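Local coordinates for designed helical repeat protein (PDB 5CWM) that is a computationally designed helical repeat protein, not known to have a biological function, at residues L51-L64 with R106-V119. Sequence-based numbering, arbitrary orientation.
Sequences LEQAEKEGDPEVAL and RVLELAEKQGDPEV
R106 and E55 both start with CG anti to their own carbonyl carbon, but beyond that E55 runs extended while R106 bends at chi3 (69°), so that the two side chains cross at about a right angle. The salt bridge that results is uneven. R106 NH2 meets E55 OE1 on the syn side at 2.8 Å, nearly within the guanidinium plane, whereas the bonds to OE2 from NE and NH2 are bent and weak; the carboxylate and guanidinium planes lie 52° apart.

Deeper in, L110 is a knob in the hole formed by A54, E55, P60 and A63. With CG anti to the backbone N, it brings CD2 to within 4.1 Å of A63 CB. V107 spreads its two methyls over the start of helix 60-84: CG2 packs against A63 CB at 3.7 Å and also touches L51 CD1, while CG1 lies at 4.2 Å from L64 CB. At the start of helix 117-141, V119 CG1 lies 3.7 Å from P60 CB. Segment 106-114 runs nearly parallel to 51-57 (16°) and antiparallel to 60-64, so the end of helix 87-114 rests against the turn between helices 30-57 and 60-84.

Replacing R106 with an alanine would probably leave the E55 carboxylate without its charge partner and freer to turn. The chemistry is that of an apolar seam of leucine, valine, alanine and proline carrying a salt bridge at its margin, consistent with packing between neighbouring helices of one chain, in which apolar burial is joined by charge pairing at the edge.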
ATOM      1  N   LEU A  51       0.048 -14.978   1.313  1.00 80.30           N
ATOM      2  CA  LEU A  51       0.257 -14.177   2.515  1.00 80.69           C
ATOM      3  C   LEU A  51      -0.162 -14.941   3.769  1.00 84.19           C
ATOM      4  O   LEU A  51       0.563 -14.970   4.767  1.00 83.48           O
ATOM      5  CB  LEU A  51      -0.519 -12.861   2.425  1.00 79.63           C
ATOM      6  CG  LEU A  51      -0.717 -12.101   3.739  1.00 82.99           C
ATOM      7  CD1 LEU A  51       0.603 -11.574   4.274  1.00 83.64           C
ATOM      8  CD2 LEU A  51      -1.711 -10.969   3.558  1.00 85.42           C
ATOM      9  N   GLU A  52      -1.336 -15.560   3.704  1.00 90.23           N
ATOM     10  CA  GLU A  52      -1.894 -16.283   4.839  1.00 98.18           C
ATOM     11  C   GLU A  52      -1.025 -17.468   5.247  1.00107.41           C
ATOM     12  O   GLU A  52      -0.884 -17.751   6.438  1.00112.08           O
ATOM     13  CB  GLU A  52      -3.314 -16.757   4.522  1.00 97.86           C
ATOM     14  CG  GLU A  52      -4.345 -15.638   4.508  1.00 94.91           C
ATOM     15  CD  GLU A  52      -5.707 -16.104   4.032  1.00 96.97           C
ATOM     16  OE1 GLU A  52      -5.813 -17.260   3.570  1.00104.08           O
ATOM     17  OE2 GLU A  52      -6.670 -15.314   4.122  1.00 95.33           O
ATOM     18  N   GLN A  53      -0.442 -18.159   4.273  1.00111.70           N
ATOM     19  CA  GLN A  53       0.453 -19.265   4.604  1.00119.87           C
ATOM     20  C   GLN A  53       1.809 -18.726   5.059  1.00117.26           C
ATOM     21  O   GLN A  53       2.533 -19.387   5.808  1.00123.02           O
ATOM     22  CB  GLN A  53       0.623 -20.220   3.417  1.00126.82           C
ATOM     23  CG  GLN A  53       1.519 -19.706   2.304  1.00129.51           C
ATOM     24  CD  GLN A  53       1.803 -20.760   1.253  1.00133.50           C
ATOM     25  OE1 GLN A  53       1.331 -21.894   1.350  1.00137.65           O
ATOM     26  NE2 GLN A  53       2.582 -20.392   0.242  1.00132.60           N
ATOM     27  N   ALA A  54       2.140 -17.517   4.614  1.00108.56           N
ATOM     28  CA  ALA A  54       3.388 -16.873   5.010  1.00101.04           C
ATOM     29  C   ALA A  54       3.316 -16.413   6.461  1.00 96.11           C
ATOM     30  O   ALA A  54       4.340 -16.301   7.136  1.00 94.78           O
ATOM     31  CB  ALA A  54       3.698 -15.700   4.095  1.00 97.66           C
ATOM     32  N   GLU A  55       2.104 -16.143   6.935  1.00 94.80           N
ATOM     33  CA  GLU A  55       1.897 -15.782   8.333  1.00 97.07           C
ATOM     34  C   GLU A  55       2.192 -16.968   9.242  1.00103.10           C
ATOM     35  O   GLU A  55       2.826 -16.820  10.287  1.00102.94           O
ATOM     36  CB  GLU A  55       0.467 -15.288   8.560  1.00 96.77           C
ATOM     37  CG  GLU A  55       0.159 -13.950   7.914  1.00 95.18           C
ATOM     38  CD  GLU A  55      -1.246 -13.472   8.216  1.00 97.57           C
ATOM     39  OE1 GLU A  55      -2.071 -14.291   8.669  1.00101.51           O
ATOM     40  OE2 GLU A  55      -1.525 -12.273   8.003  1.00 96.01           O
ATOM     41  N   LYS A  56       1.727 -18.146   8.838  1.00109.51           N
ATOM     42  CA  LYS A  56       1.966 -19.363   9.603  1.00122.24           C
ATOM     43  C   LYS A  56       3.425 -19.787   9.516  1.00129.33           C
ATOM     44  O   LYS A  56       4.042 -20.124  10.527  1.00141.59           O
ATOM     45  CB  LYS A  56       1.062 -20.496   9.114  1.00130.74           C
ATOM     46  CG  LYS A  56      -0.418 -20.268   9.364  1.00135.85           C
ATOM     47  CD  LYS A  56      -1.211 -21.543   9.133  1.00145.73           C
ATOM     48  CE  LYS A  56      -0.727 -22.660  10.045  1.00153.59           C
ATOM     49  NZ  LYS A  56      -1.473 -23.929   9.826  1.00159.35           N
ATOM     50  N   GLU A  57       3.975 -19.773   8.305  1.00124.62           N
ATOM     51  CA  GLU A  57       5.372 -20.141   8.104  1.00124.59           C
ATOM     52  C   GLU A  57       6.306 -19.119   8.746  1.00119.68           C
ATOM     53  O   GLU A  57       7.412 -19.456   9.168  1.00121.29           O
ATOM     54  CB  GLU A  57       5.683 -20.283   6.614  1.00124.53           C
ATOM     55  CG  GLU A  57       5.014 -21.480   5.957  1.00128.55           C
ATOM     56  CD  GLU A  57       5.354 -21.606   4.486  1.00131.33           C
ATOM     57  OE1 GLU A  57       5.969 -20.670   3.933  1.00133.71           O
ATOM     58  OE2 GLU A  57       5.007 -22.642   3.882  1.00133.94           O
ATOM     59  N   GLY A  58       5.853 -17.872   8.819  1.00115.21           N
ATOM     60  CA  GLY A  58       6.608 -16.824   9.482  1.00116.96           C
ATOM     61  C   GLY A  58       7.648 -16.155   8.604  1.00113.68           C
ATOM     62  O   GLY A  58       8.639 -15.626   9.105  1.00115.11           O
ATOM     63  N   ASP A  59       7.427 -16.179   7.294  1.00110.83           N
ATOM     64  CA  ASP A  59       8.337 -15.525   6.361  1.00109.10           C
ATOM     65  C   ASP A  59       7.783 -14.164   5.947  1.00107.83           C
ATOM     66  O   ASP A  59       6.813 -14.087   5.193  1.00111.56           O
ATOM     67  CB  ASP A  59       8.567 -16.406   5.130  1.00108.14           C
ATOM     68  CG  ASP A  59       9.827 -16.034   4.369  1.00105.91           C
ATOM     69  OD1 ASP A  59      10.283 -14.876   4.487  1.00103.60           O
ATOM     70  OD2 ASP A  59      10.362 -16.903   3.649  1.00106.50           O
ATOM     71  N   PRO A  60       8.406 -13.083   6.441  1.00104.14           N
ATOM     72  CA  PRO A  60       7.977 -11.707   6.162  1.00100.13           C
ATOM     73  C   PRO A  60       8.180 -11.289   4.706  1.00102.20           C
ATOM     74  O   PRO A  60       7.386 -10.509   4.181  1.00 97.42           O
ATOM     75  CB  PRO A  60       8.861 -10.872   7.094  1.00 98.95           C
ATOM     76  CG  PRO A  60      10.073 -11.705   7.305  1.00103.55           C
ATOM     77  CD  PRO A  60       9.589 -13.125   7.318  1.00105.44           C
ATOM     78  N   GLU A  61       9.229 -11.804   4.072  1.00111.14           N
ATOM     79  CA  GLU A  61       9.561 -11.434   2.698  1.00117.51           C
ATOM     80  C   GLU A  61       8.485 -11.890   1.717  1.00109.30           C
ATOM     81  O   GLU A  61       7.996 -11.102   0.899  1.00105.49           O
ATOM     82  CB  GLU A  61      10.916 -12.026   2.306  1.00134.90           C
ATOM     83  CG  GLU A  61      11.401 -11.623   0.924  1.00148.59           C
ATOM     84  CD  GLU A  61      12.771 -12.187   0.601  1.00170.07           C
ATOM     85  OE1 GLU A  61      13.289 -12.991   1.404  1.00177.58           O
ATOM     86  OE2 GLU A  61      13.332 -11.824  -0.455  1.00179.96           O
ATOM     87  N   VAL A  62       8.124 -13.167   1.808  1.00107.10           N
ATOM     88  CA  VAL A  62       7.083 -13.746   0.968  1.00104.08           C
ATOM     89  C   VAL A  62       5.767 -12.999   1.158  1.00100.33           C
ATOM     90  O   VAL A  62       5.051 -12.712   0.193  1.00104.32           O
ATOM     91  CB  VAL A  62       6.876 -15.241   1.283  1.00108.52           C
ATOM     92  CG1 VAL A  62       5.859 -15.850   0.334  1.00111.63           C
ATOM     93  CG2 VAL A  62       8.199 -15.987   1.199  1.00112.91           C
ATOM     94  N   ALA A  63       5.463 -12.684   2.412  1.00 94.09           N
ATOM     95  CA  ALA A  63       4.272 -11.922   2.760  1.00 86.43           C
ATOM     96  C   ALA A  63       4.266 -10.559   2.073  1.00 76.92           C
ATOM     97  O   ALA A  63       3.277 -10.169   1.444  1.00 76.44           O
ATOM     98  CB  ALA A  63       4.181 -11.755   4.270  1.00 84.18           C
ATOM     99  N   LEU A  64       5.383  -9.847   2.194  1.00 75.25           N
ATOM    100  CA  LEU A  64       5.535  -8.528   1.591  1.00 68.96           C
ATOM    101  C   LEU A  64       5.346  -8.584   0.081  1.00 68.80           C
ATOM    102  O   LEU A  64       4.622  -7.767  -0.495  1.00 68.77           O
ATOM    103  CB  LEU A  64       6.907  -7.943   1.925  1.00 70.28           C
ATOM    104  CG  LEU A  64       7.232  -6.578   1.316  1.00 68.59           C
ATOM    105  CD1 LEU A  64       6.280  -5.514   1.839  1.00 64.28           C
ATOM    106  CD2 LEU A  64       8.676  -6.199   1.599  1.00 71.50           C
ATOM    107  N   ARG A 106      -0.638  -6.254   8.380  1.00 71.18           N
ATOM    108  CA  ARG A 106      -0.361  -7.601   8.870  1.00 77.19           C
ATOM    109  C   ARG A 106       1.081  -8.005   8.563  1.00 81.10           C
ATOM    110  O   ARG A 106       1.733  -8.682   9.364  1.00 91.48           O
ATOM    111  CB  ARG A 106      -1.345  -8.605   8.263  1.00 78.46           C
ATOM    112  CG  ARG A 106      -2.780  -8.404   8.733  1.00 81.26           C
ATOM    113  CD  ARG A 106      -3.778  -9.190   7.893  1.00 84.45           C
ATOM    114  NE  ARG A 106      -3.665 -10.633   8.087  1.00 90.72           N
ATOM    115  CZ  ARG A 106      -4.501 -11.522   7.559  1.00 95.54           C
ATOM    116  NH1 ARG A 106      -5.515 -11.116   6.808  1.00 94.31           N
ATOM    117  NH2 ARG A 106      -4.326 -12.817   7.786  1.00103.99           N
ATOM    118  N   VAL A 107       1.576  -7.580   7.405  1.00 73.59           N
ATOM    119  CA  VAL A 107       2.978  -7.788   7.059  1.00 71.15           C
ATOM    120  C   VAL A 107       3.876  -7.033   8.033  1.00 72.08           C
ATOM    121  O   VAL A 107       4.906  -7.549   8.469  1.00 74.02           O
ATOM    122  CB  VAL A 107       3.279  -7.340   5.613  1.00 67.35           C
ATOM    123  CG1 VAL A 107       4.772  -7.119   5.408  1.00 66.67           C
ATOM    124  CG2 VAL A 107       2.757  -8.367   4.633  1.00 65.12           C
ATOM    125  N   LEU A 108       3.470  -5.815   8.380  1.00 73.32           N
ATOM    126  CA  LEU A 108       4.211  -5.007   9.343  1.00 78.97           C
ATOM    127  C   LEU A 108       4.333  -5.722  10.684  1.00 81.50           C
ATOM    128  O   LEU A 108       5.436  -5.884  11.210  1.00 82.86           O
ATOM    129  CB  LEU A 108       3.538  -3.644   9.530  1.00 82.03           C
ATOM    130  CG  LEU A 108       4.119  -2.676  10.567  1.00 91.42           C
ATOM    131  CD1 LEU A 108       3.967  -1.257  10.072  1.00 99.38           C
ATOM    132  CD2 LEU A 108       3.439  -2.822  11.923  1.00 91.40           C
ATOM    133  N   GLU A 109       3.200  -6.145  11.234  1.00 85.61           N
ATOM    134  CA  GLU A 109       3.203  -6.781  12.547  1.00 93.64           C
ATOM    135  C   GLU A 109       3.926  -8.128  12.505  1.00 93.03           C
ATOM    136  O   GLU A 109       4.562  -8.527  13.484  1.00 96.93           O
ATOM    137  CB  GLU A 109       1.774  -6.945  13.075  1.00100.29           C
ATOM    138  CG  GLU A 109       0.886  -7.864  12.257  1.00105.53           C
ATOM    139  CD  GLU A 109      -0.578  -7.744  12.629  1.00113.34           C
ATOM    140  OE1 GLU A 109      -0.954  -6.725  13.248  1.00112.42           O
ATOM    141  OE2 GLU A 109      -1.353  -8.666  12.301  1.00118.26           O
ATOM    142  N   LEU A 110       3.845  -8.819  11.369  1.00 88.33           N
ATOM    143  CA  LEU A 110       4.588 -10.064  11.197  1.00 88.58           C
ATOM    144  C   LEU A 110       6.088  -9.789  11.226  1.00 91.23           C
ATOM    145  O   LEU A 110       6.864 -10.566  11.785  1.00 93.85           O
ATOM    146  CB  LEU A 110       4.206 -10.757   9.888  1.00 83.62           C
ATOM    147  CG  LEU A 110       4.930 -12.078   9.610  1.00 82.90           C
ATOM    148  CD1 LEU A 110       4.588 -13.113  10.673  1.00 85.64           C
ATOM    149  CD2 LEU A 110       4.604 -12.605   8.220  1.00 80.58           C
ATOM    150  N   ALA A 111       6.484  -8.674  10.621  1.00 91.93           N
ATOM    151  CA  ALA A 111       7.881  -8.260  10.604  1.00 97.01           C
ATOM    152  C   ALA A 111       8.349  -7.893  12.007  1.00104.24           C
ATOM    153  O   ALA A 111       9.483  -8.180  12.387  1.00108.19           O
ATOM    154  CB  ALA A 111       8.077  -7.089   9.653  1.00 94.69           C
ATOM    155  N   GLU A 112       7.469  -7.253  12.773  1.00107.10           N
ATOM    156  CA  GLU A 112       7.774  -6.916  14.160  1.00112.84           C
ATOM    157  C   GLU A 112       7.941  -8.175  15.002  1.00111.41           C
ATOM    158  O   GLU A 112       8.801  -8.235  15.882  1.00114.64           O
ATOM    159  CB  GLU A 112       6.681  -6.027  14.755  1.00119.23           C
ATOM    160  CG  GLU A 112       6.653  -4.616  14.194  1.00125.22           C
ATOM    161  CD  GLU A 112       5.618  -3.743  14.875  1.00128.22           C
ATOM    162  OE1 GLU A 112       4.744  -4.293  15.577  1.00130.32           O
ATOM    163  OE2 GLU A 112       5.682  -2.506  14.712  1.00131.44           O
ATOM    164  N   LYS A 113       7.112  -9.179  14.729  1.00106.66           N
ATOM    165  CA  LYS A 113       7.206 -10.455  15.431  1.00104.60           C
ATOM    166  C   LYS A 113       8.504 -11.180  15.083  1.00103.43           C
ATOM    167  O   LYS A 113       9.167 -11.740  15.956  1.00105.03           O
ATOM    168  CB  LYS A 113       6.003 -11.341  15.102  1.00103.88           C
ATOM    169  CG  LYS A 113       4.684 -10.831  15.661  1.00102.27           C
ATOM    170  CD  LYS A 113       3.509 -11.639  15.137  1.00101.22           C
ATOM    171  CE  LYS A 113       2.187 -11.076  15.633  1.00100.97           C
ATOM    172  NZ  LYS A 113       1.025 -11.828  15.086  1.00101.26           N
ATOM    173  N   GLN A 114       8.863 -11.164  13.804  1.00102.69           N
ATOM    174  CA  GLN A 114      10.074 -11.835  13.345  1.00108.81           C
ATOM    175  C   GLN A 114      11.309 -10.946  13.482  1.00111.64           C
ATOM    176  O   GLN A 114      12.425 -11.380  13.202  1.00113.53           O
ATOM    177  CB  GLN A 114       9.919 -12.283  11.890  1.00109.90           C
ATOM    178  CG  GLN A 114      10.038 -13.787  11.687  1.00116.73           C
ATOM    179  CD  GLN A 114       8.806 -14.539  12.149  1.00123.59           C
ATOM    180  OE1 GLN A 114       8.904 -15.607  12.753  1.00128.86           O
ATOM    181  NE2 GLN A 114       7.633 -13.986  11.859  1.00126.59           N
ATOM    182  N   GLY A 115      11.105  -9.703  13.908  1.00114.95           N
ATOM    183  CA  GLY A 115      12.202  -8.768  14.086  1.00123.24           C
ATOM    184  C   GLY A 115      12.896  -8.396  12.788  1.00129.05           C
ATOM    185  O   GLY A 115      14.116  -8.528  12.666  1.00133.70           O
ATOM    186  N   ASP A 116      12.120  -7.925  11.816  1.00128.69           N
ATOM    187  CA  ASP A 116      12.653  -7.556  10.509  1.00120.24           C
ATOM    188  C   ASP A 116      12.291  -6.113  10.161  1.00113.39           C
ATOM    189  O   ASP A 116      11.233  -5.856   9.586  1.00117.60           O
ATOM    190  CB  ASP A 116      12.134  -8.511   9.431  1.00115.36           C
ATOM    191  CG  ASP A 116      12.999  -8.515   8.184  1.00112.72           C
ATOM    192  OD1 ASP A 116      13.599  -7.466   7.862  1.00114.10           O
ATOM    193  OD2 ASP A 116      13.079  -9.570   7.521  1.00110.66           O
ATOM    194  N   PRO A 117      13.174  -5.165  10.515  1.00107.14           N
ATOM    195  CA  PRO A 117      12.942  -3.727  10.328  1.00101.54           C
ATOM    196  C   PRO A 117      12.760  -3.316   8.866  1.00 99.87           C
ATOM    197  O   PRO A 117      11.908  -2.476   8.572  1.00 96.60           O
ATOM    198  CB  PRO A 117      14.209  -3.089  10.914  1.00103.72           C
ATOM    199  CG  PRO A 117      15.242  -4.159  10.845  1.00107.75           C
ATOM    200  CD  PRO A 117      14.505  -5.439  11.082  1.00109.43           C
ATOM    201  N   GLU A 118      13.551  -3.899   7.970  1.00103.45           N
ATOM    202  CA  GLU A 118      13.495  -3.554   6.553  1.00103.89           C
ATOM    203  C   GLU A 118      12.135  -3.888   5.946  1.00 96.58           C
ATOM    204  O   GLU A 118      11.528  -3.060   5.262  1.00 92.31           O
ATOM    205  CB  GLU A 118      14.603  -4.275   5.778  1.00112.35           C
ATOM    206  CG  GLU A 118      16.020  -3.878   6.176  1.00123.99           C
ATOM    207  CD  GLU A 118      16.491  -4.561   7.447  1.00135.40           C
ATOM    208  OE1 GLU A 118      15.829  -5.525   7.887  1.00136.38           O
ATOM    209  OE2 GLU A 118      17.522  -4.132   8.006  1.00146.53           O
ATOM    210  N   VAL A 119      11.665  -5.104   6.204  1.00 95.76           N
ATOM    211  CA  VAL A 119      10.379  -5.561   5.691  1.00 95.35           C
ATOM    212  C   VAL A 119       9.234  -4.716   6.247  1.00 97.64           C
ATOM    213  O   VAL A 119       8.269  -4.426   5.541  1.00104.77           O
ATOM    214  CB  VAL A 119      10.143  -7.050   6.026  1.00 94.01           C
ATOM    215  CG1 VAL A 119       8.738  -7.482   5.632  1.00 93.72           C
ATOM    216  CG2 VAL A 119      11.179  -7.915   5.326  1.00 95.19           C
TER